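Gram-negative insecticidal protein (Chromobacterium piscinae, PDB 6FBM) is an insecticidal toxin of the MACPF and beta-tripod families that probably acts by assembling into pores in target-cell membranes. Local coordinates at residues G11-V16 with V129-S134; S173-G178 with A270-F275; A405-I410 with V421-T426; S401-C406 with S427-P432. All blocks are in the same frame, centred on the assembly; numbering follows the deposited sequence.

Contact 1 of 4, residues G11-V16 with V129-S134; sequences GNLPGV and VLWYIS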
loop_
_atom_site.group_PDB
_atom_site.type_symbol
_atom_site.label_atom_id
_atom_site.label_comp_id
_atom_site.label_asym_id
_atom_site.label_seq_id
_atom_site.Cartn_x
_atom_site.Cartn_y
_atom_site.Cartn_z
ATOM N N GLY A 11 -6.275 -5.406 23.790
ATOM C CA GLY A 11 -7.183 -4.878 22.779
ATOM C C GLY A 11 -6.570 -3.745 21.971
ATOM O O GLY A 11 -5.454 -3.307 22.242
ATOM N N ASN A 12 -7.314 -3.269 20.995
ATOM C CA ASN A 12 -6.778 -2.330 20.018
ATOM C C ASN A 12 -7.355 -0.905 20.154
ATOM O O ASN A 12 -7.108 -0.071 19.288
ATOM C CB ASN A 12 -7.055 -2.865 18.594
ATOM C CG ASN A 12 -8.532 -2.827 18.253
ATOM O OD1 ASN A 12 -9.370 -2.849 19.138
ATOM N ND2 ASN A 12 -8.837 -2.834 17.011
ATOM N N LEU A 13 -8.124 -0.626 21.208
ATOM C CA LEU A 13 -8.705 0.699 21.380
ATOM C C LEU A 13 -7.567 1.630 21.755
ATOM O O LEU A 13 -6.887 1.387 22.724
ATOM C CB LEU A 13 -9.726 0.728 22.510
ATOM C CG LEU A 13 -10.399 2.090 22.780
ATOM C CD1 LEU A 13 -11.451 2.439 21.707
ATOM C CD2 LEU A 13 -10.975 2.075 24.197
ATOM N N PRO A 14 -7.350 2.691 20.954
ATOM C CA PRO A 14 -6.297 3.622 21.315
ATOM C C PRO A 14 -6.504 4.233 22.713
ATOM O O PRO A 14 -7.636 4.547 23.124
ATOM C CB PRO A 14 -6.406 4.687 20.226
ATOM C CG PRO A 14 -6.937 3.985 19.045
ATOM C CD PRO A 14 -7.917 2.984 19.607
ATOM N N GLY A 15 -5.399 4.329 23.444
ATOM C CA GLY A 15 -5.407 4.773 24.824
ATOM C C GLY A 15 -5.256 3.649 25.826
ATOM O O GLY A 15 -4.734 3.873 26.928
ATOM N N VAL A 16 -5.687 2.442 25.467
ATOM C CA VAL A 16 -5.711 1.361 26.425
ATOM C C VAL A 16 -4.358 1.114 27.069
ATOM O O VAL A 16 -4.306 0.783 28.248
ATOM C CB VAL A 16 -6.238 0.052 25.809
ATOM C CG1 VAL A 16 -6.056 -1.112 26.769
ATOM C CG2 VAL A 16 -7.727 0.153 25.537
ATOM N N VAL A 129 -11.350 15.445 22.109
ATOM C CA VAL A 129 -11.601 14.184 22.787
ATOM C C VAL A 129 -12.418 13.290 21.884
ATOM O O VAL A 129 -13.408 13.731 21.320
ATOM C CB VAL A 129 -12.407 14.380 24.095
ATOM C CG1 VAL A 129 -12.650 13.039 24.801
ATOM C CG2 VAL A 129 -11.703 15.380 25.029
ATOM N N LEU A 130 -11.979 12.051 21.715
ATOM C CA LEU A 130 -12.790 11.039 21.062
ATOM C C LEU A 130 -13.509 10.205 22.134
ATOM O O LEU A 130 -14.708 9.971 22.035
ATOM C CB LEU A 130 -11.909 10.167 20.158
ATOM C CG LEU A 130 -11.093 10.960 19.134
ATOM C CD1 LEU A 130 -10.107 10.056 18.447
ATOM C CD2 LEU A 130 -11.954 11.672 18.102
ATOM N N TRP A 131 -12.772 9.739 23.138
ATOM C CA TRP A 131 -13.366 9.021 24.249
ATOM C C TRP A 131 -12.549 9.163 25.506
ATOM O O TRP A 131 -11.406 9.626 25.462
ATOM C CB TRP A 131 -13.536 7.534 23.920
ATOM C CG TRP A 131 -12.325 6.909 23.396
ATOM C CD1 TRP A 131 -11.330 6.372 24.124
ATOM C CD2 TRP A 131 -11.986 6.720 22.023
ATOM N NE1 TRP A 131 -10.362 5.815 23.281
ATOM C CE2 TRP A 131 -10.779 5.994 21.986
ATOM C CE3 TRP A 131 -12.628 7.012 20.826
ATOM C CZ2 TRP A 131 -10.148 5.664 20.797
ATOM C CZ3 TRP A 131 -12.021 6.671 19.647
ATOM C CH2 TRP A 131 -10.792 6.004 19.633
ATOM N N TYR A 132 -13.167 8.794 26.626
ATOM C CA TYR A 132 -12.503 8.674 27.895
ATOM C C TYR A 132 -12.401 7.187 28.185
ATOM O O TYR A 132 -13.285 6.409 27.825
ATOM C CB TYR A 132 -13.293 9.383 28.998
ATOM C CG TYR A 132 -13.603 10.852 28.739
ATOM C CD1 TYR A 132 -12.683 11.839 29.096
ATOM C CD2 TYR A 132 -14.821 11.269 28.184
ATOM C CE1 TYR A 132 -12.938 13.196 28.886
ATOM C CE2 TYR A 132 -15.088 12.624 27.960
ATOM C CZ TYR A 132 -14.144 13.596 28.310
ATOM O OH TYR A 132 -14.362 14.972 28.106
ATOM N N ILE A 133 -11.300 6.787 28.798
ATOM C CA ILE A 133 -11.173 5.449 29.347
ATOM C C ILE A 133 -10.997 5.677 30.835
ATOM O O ILE A 133 -10.311 6.627 31.242
ATOM C CB ILE A 133 -9.978 4.651 28.802
ATOM C CG1 ILE A 133 -9.850 4.834 27.282
ATOM C CG2 ILE A 133 -10.124 3.193 29.184
ATOM C CD1 ILE A 133 -8.638 4.194 26.669
ATOM N N SER A 134 -11.646 4.844 31.641
ATOM C CA SER A 134 -11.530 4.959 33.091
ATOM C C SER A 134 -11.414 3.585 33.710
ATOM O O SER A 134 -11.920 2.607 33.178
ATOM C CB SER A 134 -12.718 5.713 33.665
ATOM O OG SER A 134 -13.928 5.057 33.324
#
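Trp131 and Pro14 are joined by a single hydrogen bond, from indole NE1 to the carbonyl O of Pro14 at 3.0 Å. The acceptor lies in the ring plane, at the edge, and the N-H meets it nearly along the C=O axis, with 150° at the hydrogen. This is how a buried indole N-H can be satisfied by a turn instead of a strand. Around the bond the packing is apolar. Leu13 slides past the indole in the opposite direction and brings CD1 to 3.6 Å from Trp131 CZ2, while the proline ring crosses at about a right angle, its CD 3.7 Å from the same carbon. Ile133 meets Leu13 tip to tip and lays CD1 against bare backbone, 3.5 Å from Gly15 C. Two features set this up. Leu13 to Val16 form a type II turn with Pro14 and Gly15 at its centre, closed by Val16 N to Leu13 O. On the strand, Trp131 CB points toward the loop, and CG, between backbone N and carbonyl carbon (chi1 50°), starts the indole toward Leu13 and Pro14. Farther out, the Leu13 backbone is hydrogen-bonded to that of Thr58, and Asn12 makes a weak hydrogen bond to Asn12 of a second subunit. Leu130 and Trp131 face Val177, a classic beta bulge in strand 120-134, one of the twisted antiparallel strands characteristic of the MACPF fold.

Contact 2 of 4, residues S173-G178 with A270-F275; sequences SEAAVG and ATLMDF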
loop_
_atom_site.group_PDB
_atom_site.type_symbol
_atom_site.label_atom_id
_atom_site.label_comp_id
_atom_site.label_asym_id
_atom_site.label_seq_id
_atom_site.Cartn_x
_atom_site.Cartn_y
_atom_site.Cartn_z
ATOM N N SER A 173 -5.684 6.773 35.974
ATOM C CA SER A 173 -6.959 6.129 36.291
ATOM C C SER A 173 -8.055 6.476 35.321
ATOM O O SER A 173 -8.982 5.699 35.124
ATOM C CB SER A 173 -7.397 6.521 37.693
ATOM O OG SER A 173 -8.518 5.781 38.071
ATOM N N GLU A 174 -7.967 7.662 34.728
ATOM C CA GLU A 174 -8.938 8.119 33.754
ATOM C C GLU A 174 -8.206 9.038 32.772
ATOM O O GLU A 174 -7.389 9.859 33.170
ATOM C CB GLU A 174 -10.047 8.871 34.471
ATOM C CG GLU A 174 -11.300 9.091 33.654
ATOM C CD GLU A 174 -12.339 9.833 34.498
ATOM O OE1 GLU A 174 -12.122 11.029 34.759
ATOM O OE2 GLU A 174 -13.360 9.231 34.911
ATOM N N ALA A 175 -8.494 8.906 31.485
ATOM C CA ALA A 175 -7.859 9.777 30.496
ATOM C C ALA A 175 -8.748 10.042 29.299
ATOM O O ALA A 175 -9.519 9.177 28.862
ATOM C CB ALA A 175 -6.563 9.146 30.023
ATOM N N ALA A 176 -8.592 11.248 28.772
ATOM C CA ALA A 176 -9.182 11.614 27.512
ATOM C C ALA A 176 -8.271 11.116 26.404
ATOM O O ALA A 176 -7.067 11.281 26.465
ATOM C CB ALA A 176 -9.336 13.114 27.439
ATOM N N VAL A 177 -8.881 10.521 25.387
ATOM C CA VAL A 177 -8.158 10.038 24.242
ATOM C C VAL A 177 -8.578 10.792 22.986
ATOM O O VAL A 177 -9.750 10.999 22.725
ATOM C CB VAL A 177 -8.387 8.529 24.067
ATOM C CG1 VAL A 177 -7.646 8.035 22.864
ATOM C CG2 VAL A 177 -7.935 7.761 25.308
ATOM N N GLY A 178 -7.590 11.215 22.216
ATOM C CA GLY A 178 -7.769 11.901 20.948
ATOM C C GLY A 178 -6.518 12.664 20.571
ATOM O O GLY A 178 -5.425 12.111 20.578
ATOM N N ALA A 270 -4.996 8.652 17.738
ATOM C CA ALA A 270 -5.453 9.052 19.063
ATOM C C ALA A 270 -4.549 8.508 20.154
ATOM O O ALA A 270 -4.088 7.381 20.055
ATOM C CB ALA A 270 -6.876 8.593 19.298
ATOM N N THR A 271 -4.279 9.349 21.146
ATOM C CA THR A 271 -3.565 8.955 22.358
ATOM C C THR A 271 -4.189 9.637 23.552
ATOM O O THR A 271 -5.054 10.478 23.411
ATOM C CB THR A 271 -2.071 9.339 22.353
ATOM O OG1 THR A 271 -1.951 10.769 22.382
ATOM C CG2 THR A 271 -1.378 8.812 21.098
ATOM N N LEU A 272 -3.766 9.232 24.738
ATOM C CA LEU A 272 -4.044 9.946 25.949
ATOM C C LEU A 272 -3.554 11.345 25.661
ATOM O O LEU A 272 -2.461 11.518 25.174
ATOM C CB LEU A 272 -3.293 9.318 27.122
ATOM C CG LEU A 272 -3.264 10.065 28.459
ATOM C CD1 LEU A 272 -3.142 9.061 29.611
ATOM C CD2 LEU A 272 -2.107 11.008 28.564
ATOM N N MET A 273 -4.394 12.330 25.922
ATOM C CA MET A 273 -4.037 13.714 25.707
ATOM C C MET A 273 -4.676 14.709 26.662
ATOM O O MET A 273 -4.459 15.912 26.489
ATOM C CB MET A 273 -4.342 14.122 24.261
ATOM C CG MET A 273 -5.696 13.709 23.715
ATOM S SD MET A 273 -7.184 14.441 24.426
ATOM C CE MET A 273 -6.973 16.113 23.903
ATOM N N ASP A 274 -5.448 14.267 27.648
ATOM C CA ASP A 274 -6.019 15.197 28.595
ATOM C C ASP A 274 -6.419 14.486 29.865
ATOM O O ASP A 274 -6.683 13.272 29.878
ATOM C CB ASP A 274 -7.231 15.916 27.986
ATOM C CG ASP A 274 -7.429 17.350 28.518
ATOM O OD1 ASP A 274 -6.591 17.846 29.302
ATOM O OD2 ASP A 274 -8.453 17.966 28.111
ATOM N N PHE A 275 -6.454 15.262 30.940
ATOM C CA PHE A 275 -6.768 14.780 32.260
ATOM C C PHE A 275 -8.000 15.497 32.749
ATOM O O PHE A 275 -8.225 16.677 32.398
ATOM C CB PHE A 275 -5.642 15.128 33.205
ATOM C CG PHE A 275 -4.395 14.336 33.019
ATOM C CD1 PHE A 275 -4.390 13.079 32.433
ATOM C CD2 PHE A 275 -3.206 14.825 33.537
ATOM C CE1 PHE A 275 -3.227 12.355 32.343
ATOM C CE2 PHE A 275 -2.041 14.111 33.445
ATOM C CZ PHE A 275 -2.053 12.869 32.850
#
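A classic beta bulge, with Met273 and Asp274 both opposite Ala176, shapes the pairing of short strand 271-274 with strand 170-177. Ala176 is gripped from two successive residues of the bulge: its O accepts Met273 N at 2.9 Å, and its N donates to Asp274 O at 3.0 Å. Beyond it, Gly178 and Thr271 exchange a reciprocal pair of backbone bonds, and Leu272 faces Val177 as a non-hydrogen-bonded antiparallel pair. The short segments cross steeply, their directions 103° apart, in keeping with the bulge. This is part of the antiparallel sheet of the MACPF domain, where strand 271-274 follows directly on helix 255-269. On the face of Leu272, whose CG is anti to the backbone N (chi1 170°), CD1 comes to 3.4 Å from Ala175 CB, and Val177 CG1 rests on Ala270 CB at 3.7 Å. Met273 folds the other way, bent at chi2 and chi3: its CG lies 3.4 Å from Gly178 C, and SD lies 3.9 Å from Ala176 CB. Ala176 CB also abuts Asp274 CB at 3.5 Å. The Asp274 carboxylate turns away from that methyl group, OD2 forming a salt bridge with Lys74 and OD1 bonding Tyr29 OH, which together would favour its charged form. Arg180 NH1 takes the carbonyl O of Met273.

Contact 3 of 4, residues A405-I410 with V421-T426; sequences ACWRAI and VMMLAT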
loop_
_atom_site.group_PDB
_atom_site.type_symbol
_atom_site.label_atom_id
_atom_site.label_comp_id
_atom_site.label_asym_id
_atom_site.label_seq_id
_atom_site.Cartn_x
_atom_site.Cartn_y
_atom_site.Cartn_z
ATOM N N ALA A 405 8.865 77.715 32.119
ATOM C CA ALA A 405 7.801 76.753 32.396
ATOM C C ALA A 405 8.307 75.445 32.942
ATOM O O ALA A 405 9.428 75.047 32.653
ATOM C CB ALA A 405 7.001 76.502 31.129
ATOM N N CYS A 406 7.453 74.778 33.708
ATOM C CA CYS A 406 7.727 73.447 34.216
ATOM C C CYS A 406 6.779 72.503 33.493
ATOM O O CYS A 406 5.562 72.712 33.525
ATOM C CB CYS A 406 7.457 73.400 35.698
ATOM S SG CYS A 406 7.770 71.792 36.402
ATOM N N TRP A 407 7.330 71.479 32.834
ATOM C CA TRP A 407 6.504 70.517 32.107
ATOM C C TRP A 407 6.555 69.125 32.730
ATOM O O TRP A 407 7.569 68.748 33.319
ATOM C CB TRP A 407 6.928 70.423 30.665
ATOM C CG TRP A 407 6.697 71.634 29.860
ATOM C CD1 TRP A 407 7.509 72.729 29.783
ATOM C CD2 TRP A 407 5.617 71.874 28.963
ATOM N NE1 TRP A 407 6.995 73.642 28.911
ATOM C CE2 TRP A 407 5.824 73.141 28.395
ATOM C CE3 TRP A 407 4.483 71.140 28.587
ATOM C CZ2 TRP A 407 4.939 73.696 27.462
ATOM C CZ3 TRP A 407 3.604 71.697 27.661
ATOM C CH2 TRP A 407 3.839 72.960 27.119
ATOM N N ARG A 408 5.448 68.385 32.585
ATOM C CA ARG A 408 5.346 66.988 33.006
ATOM C C ARG A 408 5.132 66.131 31.825
ATOM O O ARG A 408 4.306 66.463 30.949
ATOM C CB ARG A 408 4.083 66.718 33.781
ATOM C CG ARG A 408 4.220 66.860 35.245
ATOM C CD ARG A 408 3.866 65.618 36.011
ATOM N NE ARG A 408 3.101 66.055 37.167
ATOM C CZ ARG A 408 3.576 66.714 38.227
ATOM N NH1 ARG A 408 2.716 67.039 39.172
ATOM N NH2 ARG A 408 4.869 67.016 38.391
ATOM N N ALA A 409 5.789 64.985 31.827
ATOM C CA ALA A 409 5.456 63.980 30.859
ATOM C C ALA A 409 4.066 63.450 31.206
ATOM O O ALA A 409 3.755 63.185 32.368
ATOM C CB ALA A 409 6.488 62.868 30.878
ATOM N N ILE A 410 3.216 63.372 30.199
ATOM C CA ILE A 410 1.976 62.643 30.302
ATOM C C ILE A 410 2.329 61.205 29.923
ATOM O O ILE A 410 2.681 60.946 28.766
ATOM C CB ILE A 410 0.873 63.195 29.371
ATOM C CG1 ILE A 410 0.621 64.673 29.629
ATOM C CG2 ILE A 410 -0.426 62.426 29.599
ATOM C CD1 ILE A 410 -0.163 65.359 28.527
ATOM N N VAL A 421 10.563 68.497 33.595
ATOM C CA VAL A 421 11.495 69.181 32.725
ATOM C C VAL A 421 11.139 70.652 32.702
ATOM O O VAL A 421 9.993 71.015 32.409
ATOM C CB VAL A 421 11.369 68.637 31.298
ATOM C CG1 VAL A 421 12.234 69.431 30.346
ATOM C CG2 VAL A 421 11.718 67.151 31.273
ATOM N N MET A 422 12.105 71.494 33.019
ATOM C CA MET A 422 11.927 72.931 32.939
ATOM C C MET A 422 12.339 73.375 31.562
ATOM O O MET A 422 13.299 72.863 31.009
ATOM C CB MET A 422 12.804 73.653 33.952
ATOM C CG MET A 422 12.515 73.303 35.387
ATOM S SD MET A 422 10.853 73.652 35.923
ATOM C CE MET A 422 10.737 75.408 35.694
ATOM N N MET A 423 11.605 74.352 31.045
ATOM C CA MET A 423 11.924 75.046 29.812
ATOM C C MET A 423 12.065 76.513 30.193
ATOM O O MET A 423 11.083 77.148 30.579
ATOM C CB MET A 423 10.811 74.846 28.774
ATOM C CG MET A 423 10.621 73.398 28.329
ATOM S SD MET A 423 12.037 72.666 27.485
ATOM C CE MET A 423 11.973 73.465 25.881
ATOM N N LEU A 424 13.283 77.029 30.083
ATOM C CA LEU A 424 13.667 78.298 30.684
ATOM C C LEU A 424 14.230 79.255 29.626
ATOM O O LEU A 424 15.119 78.886 28.851
ATOM C CB LEU A 424 14.701 78.071 31.778
ATOM C CG LEU A 424 14.307 77.113 32.912
ATOM C CD1 LEU A 424 15.511 76.769 33.780
ATOM C CD2 LEU A 424 13.207 77.654 33.792
ATOM N N ALA A 425 13.657 80.462 29.580
ATOM C CA ALA A 425 14.126 81.572 28.769
ATOM C C ALA A 425 13.826 81.310 27.305
ATOM O O ALA A 425 14.696 81.461 26.440
ATOM C CB ALA A 425 15.606 81.843 29.004
ATOM N N THR A 426 12.578 80.924 27.050
ATOM C CA THR A 426 12.146 80.497 25.719
ATOM C C THR A 426 11.325 81.575 25.038
ATOM O O THR A 426 10.806 82.478 25.706
ATOM C CB THR A 426 11.335 79.174 25.781
ATOM O OG1 THR A 426 10.205 79.296 26.668
ATOM C CG2 THR A 426 12.232 78.044 26.266
#
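Trp407 and Met423 lie on the same face of an antiparallel strand pair and cross obliquely, the thioether chain passing the pyrrole side of the indole. Met423 CG, set beside its own backbone N and anti to the carbonyl carbon (chi1 -64°), meets Trp407 CD1 at 3.5 Å and Trp407 NE1 at 3.7 Å, whereas the sulfur end of Met423 bends away from the partner strand. Between these two residues in the zigzag, the non-hydrogen-bonded pair Cys406 and Met422 faces the other way. Bent at chi2 and chi3, Met422 curls back toward Cys406, with SD 3.4 Å from Cys406 CB and 3.6 Å from Cys406 SG, the latter a van der Waals contact of thioether with thiol sulfur. Its methyl CE comes to rest against the neighbouring peptide, 3.3 Å from Ala405 O. The hydrogen-bonded pairs on either side, Ala405 with Met423 and Trp407 with Val421, each contribute two backbone bonds, which fix the register. The pairing illustrates how strand 403-410 serves as a centre: strand 421-426 lies along one edge, strands 388-391 and 393-394 along the other. Trp389 of strand 388-391 touches the side chains of Trp407 and Val421, while Leu469 touches Cys406 and Met422, and Val343 of strand 342-346 also reaches Met422.

Contact 4 of 4, residues S401-C406 with S427-P432; sequences SKDYAC and SGYNPP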
loop_
_atom_site.group_PDB
_atom_site.type_symbol
_atom_site.label_atom_id
_atom_site.label_comp_id
_atom_site.label_asym_id
_atom_site.label_seq_id
_atom_site.Cartn_x
_atom_site.Cartn_y
_atom_site.Cartn_z
ATOM N N SER A 401 9.705 89.159 29.011
ATOM C CA SER A 401 9.513 88.974 27.576
ATOM C C SER A 401 9.724 87.501 27.191
ATOM O O SER A 401 9.018 86.948 26.334
ATOM C CB SER A 401 10.446 89.903 26.776
ATOM O OG SER A 401 11.796 89.500 26.873
ATOM N N LYS A 402 10.704 86.871 27.845
ATOM C CA LYS A 402 10.980 85.453 27.675
ATOM C C LYS A 402 10.149 84.631 28.690
ATOM O O LYS A 402 9.649 85.143 29.715
ATOM C CB LYS A 402 12.479 85.160 27.741
ATOM C CG LYS A 402 13.313 86.007 26.788
ATOM C CD LYS A 402 14.755 85.601 26.598
ATOM C CE LYS A 402 15.664 85.695 27.834
ATOM N NZ LYS A 402 15.684 86.924 28.675
ATOM N N ASP A 403 9.944 83.365 28.338
ATOM C CA ASP A 403 9.047 82.462 29.052
ATOM C C ASP A 403 9.784 81.333 29.784
ATOM O O ASP A 403 10.889 80.922 29.397
ATOM C CB ASP A 403 8.010 81.900 28.074
ATOM C CG ASP A 403 7.062 82.972 27.542
ATOM O OD1 ASP A 403 6.544 83.794 28.342
ATOM O OD2 ASP A 403 6.852 82.992 26.313
ATOM N N TYR A 404 9.169 80.886 30.865
ATOM C CA TYR A 404 9.756 79.955 31.813
ATOM C C TYR A 404 8.649 79.024 32.230
ATOM O O TYR A 404 7.599 79.495 32.644
ATOM C CB TYR A 404 10.291 80.698 33.041
ATOM C CG TYR A 404 11.277 81.763 32.658
ATOM C CD1 TYR A 404 12.639 81.481 32.539
ATOM C CD2 TYR A 404 10.846 83.051 32.372
ATOM C CE1 TYR A 404 13.538 82.464 32.151
ATOM C CE2 TYR A 404 11.734 84.039 31.971
ATOM C CZ TYR A 404 13.070 83.750 31.871
ATOM O OH TYR A 404 13.939 84.723 31.478
ATOM N N ALA A 405 8.865 77.715 32.119
ATOM C CA ALA A 405 7.801 76.753 32.396
ATOM C C ALA A 405 8.307 75.445 32.942
ATOM O O ALA A 405 9.428 75.047 32.653
ATOM C CB ALA A 405 7.001 76.502 31.129
ATOM N N CYS A 406 7.453 74.778 33.708
ATOM C CA CYS A 406 7.727 73.447 34.216
ATOM C C CYS A 406 6.779 72.503 33.493
ATOM O O CYS A 406 5.562 72.712 33.525
ATOM C CB CYS A 406 7.457 73.400 35.698
ATOM S SG CYS A 406 7.770 71.792 36.402
ATOM N N SER A 427 11.222 81.480 23.715
ATOM C CA SER A 427 10.360 82.357 22.930
ATOM C C SER A 427 9.059 81.600 22.628
ATOM O O SER A 427 8.986 80.803 21.678
ATOM C CB SER A 427 11.077 82.784 21.638
ATOM O OG SER A 427 10.213 83.534 20.783
ATOM N N GLY A 428 8.033 81.854 23.447
ATOM C CA GLY A 428 6.801 81.049 23.449
ATOM C C GLY A 428 6.987 79.856 24.378
ATOM O O GLY A 428 8.124 79.429 24.649
ATOM N N TYR A 429 5.879 79.312 24.887
ATOM C CA TYR A 429 5.933 78.130 25.765
ATOM C C TYR A 429 6.185 76.864 24.948
ATOM O O TYR A 429 5.280 76.060 24.717
ATOM C CB TYR A 429 4.651 78.003 26.599
ATOM C CG TYR A 429 4.449 79.172 27.533
ATOM C CD1 TYR A 429 5.342 79.397 28.573
ATOM C CD2 TYR A 429 3.371 80.063 27.382
ATOM C CE1 TYR A 429 5.182 80.477 29.443
ATOM C CE2 TYR A 429 3.193 81.132 28.264
ATOM C CZ TYR A 429 4.117 81.340 29.291
ATOM O OH TYR A 429 4.021 82.386 30.180
ATOM N N ASN A 430 7.439 76.686 24.541
ATOM C CA ASN A 430 7.845 75.546 23.736
ATOM C C ASN A 430 7.932 74.343 24.637
ATOM O O ASN A 430 8.566 74.416 25.698
ATOM C CB ASN A 430 9.210 75.790 23.109
ATOM C CG ASN A 430 9.195 76.964 22.186
ATOM O OD1 ASN A 430 8.185 77.211 21.498
ATOM N ND2 ASN A 430 10.286 77.726 22.180
ATOM N N PRO A 431 7.289 73.236 24.234
ATOM C CA PRO A 431 7.299 72.057 25.054
ATOM C C PRO A 431 8.640 71.347 24.916
ATOM O O PRO A 431 9.365 71.610 23.950
ATOM C CB PRO A 431 6.194 71.219 24.451
ATOM C CG PRO A 431 6.209 71.574 22.997
ATOM C CD PRO A 431 6.594 73.018 22.951
ATOM N N PRO A 432 8.985 70.468 25.880
ATOM C CA PRO A 432 10.212 69.704 25.800
ATOM C C PRO A 432 10.328 68.928 24.490
ATOM O O PRO A 432 9.326 68.422 23.965
ATOM C CB PRO A 432 10.109 68.751 26.982
ATOM C CG PRO A 432 9.187 69.395 27.921
ATOM C CD PRO A 432 8.223 70.161 27.096
#
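Asp403 lies over one face of the Tyr429 ring, and this is the close part of the contact. Its CB approaches Tyr429 CE1 to 3.4 Å, and CG stands 3.6 Å above the plane, offset toward the rim. The side chains cross at about a right angle, with carboxylate and ring planes 31° apart. Asp403 CG is anti to the carbonyl carbon and beside the backbone N (chi1 -66°), which sets CG over the ring. OD1 comes to 3.4 Å from Tyr429 OH, yet the hydroxyl is hydrogen-bonded to Asp395 OD1. The two acids are close, so each probably raises the proton affinity of the other. Farther along the strand, Ala405 CB touches Tyr429 CD1 only at 4.2 Å. The ring is presented by an inverse gamma turn centred on Tyr429, in which Asn430 N bonds Gly428 O at 2.8 Å. Just before it, the chain leaves the strand pairing through a G1 beta bulge, Ala425 and Thr426 both facing Asp403, and Thr426 OG1 bonds the carbonyl O of Gly428. These turns bring the loop back beside strand 403-410, in the Vps62-like part of the chain. Toward Ser427 the fit slackens: Gly428 N reaches Asp403 OD2 at 3.3 Å, a weak hydrogen bond bent to 128° at the hydrogen. Here the exposed Ser427 and, on the other segment, exposed Lys402 and Ser401 border solvent.

From the N terminus, contact 1 closes the longest loop, bringing the leading segment 11-16 onto strand 120-134. Contact 2 follows in series, closing an excursion rich in helix between strands 170-177 and 271-274. The two touch, strands 120-134 and 170-177 being neighbours, so the N-terminal loop is packed against, and strand 271-274 paired into, one MACPF sheet. Across the chain's centre lie contacts 3 and 4; the centres of contacts 2 and 3 are about 64 Å apart. Contact 3 closes a short hairpin-like connection; contact 4 encloses it, reaching from the start of the same strand to the loop beyond, with Ala405 and Cys406 common to both. Together they tie strand, partner and following loop within the Vps62-family region.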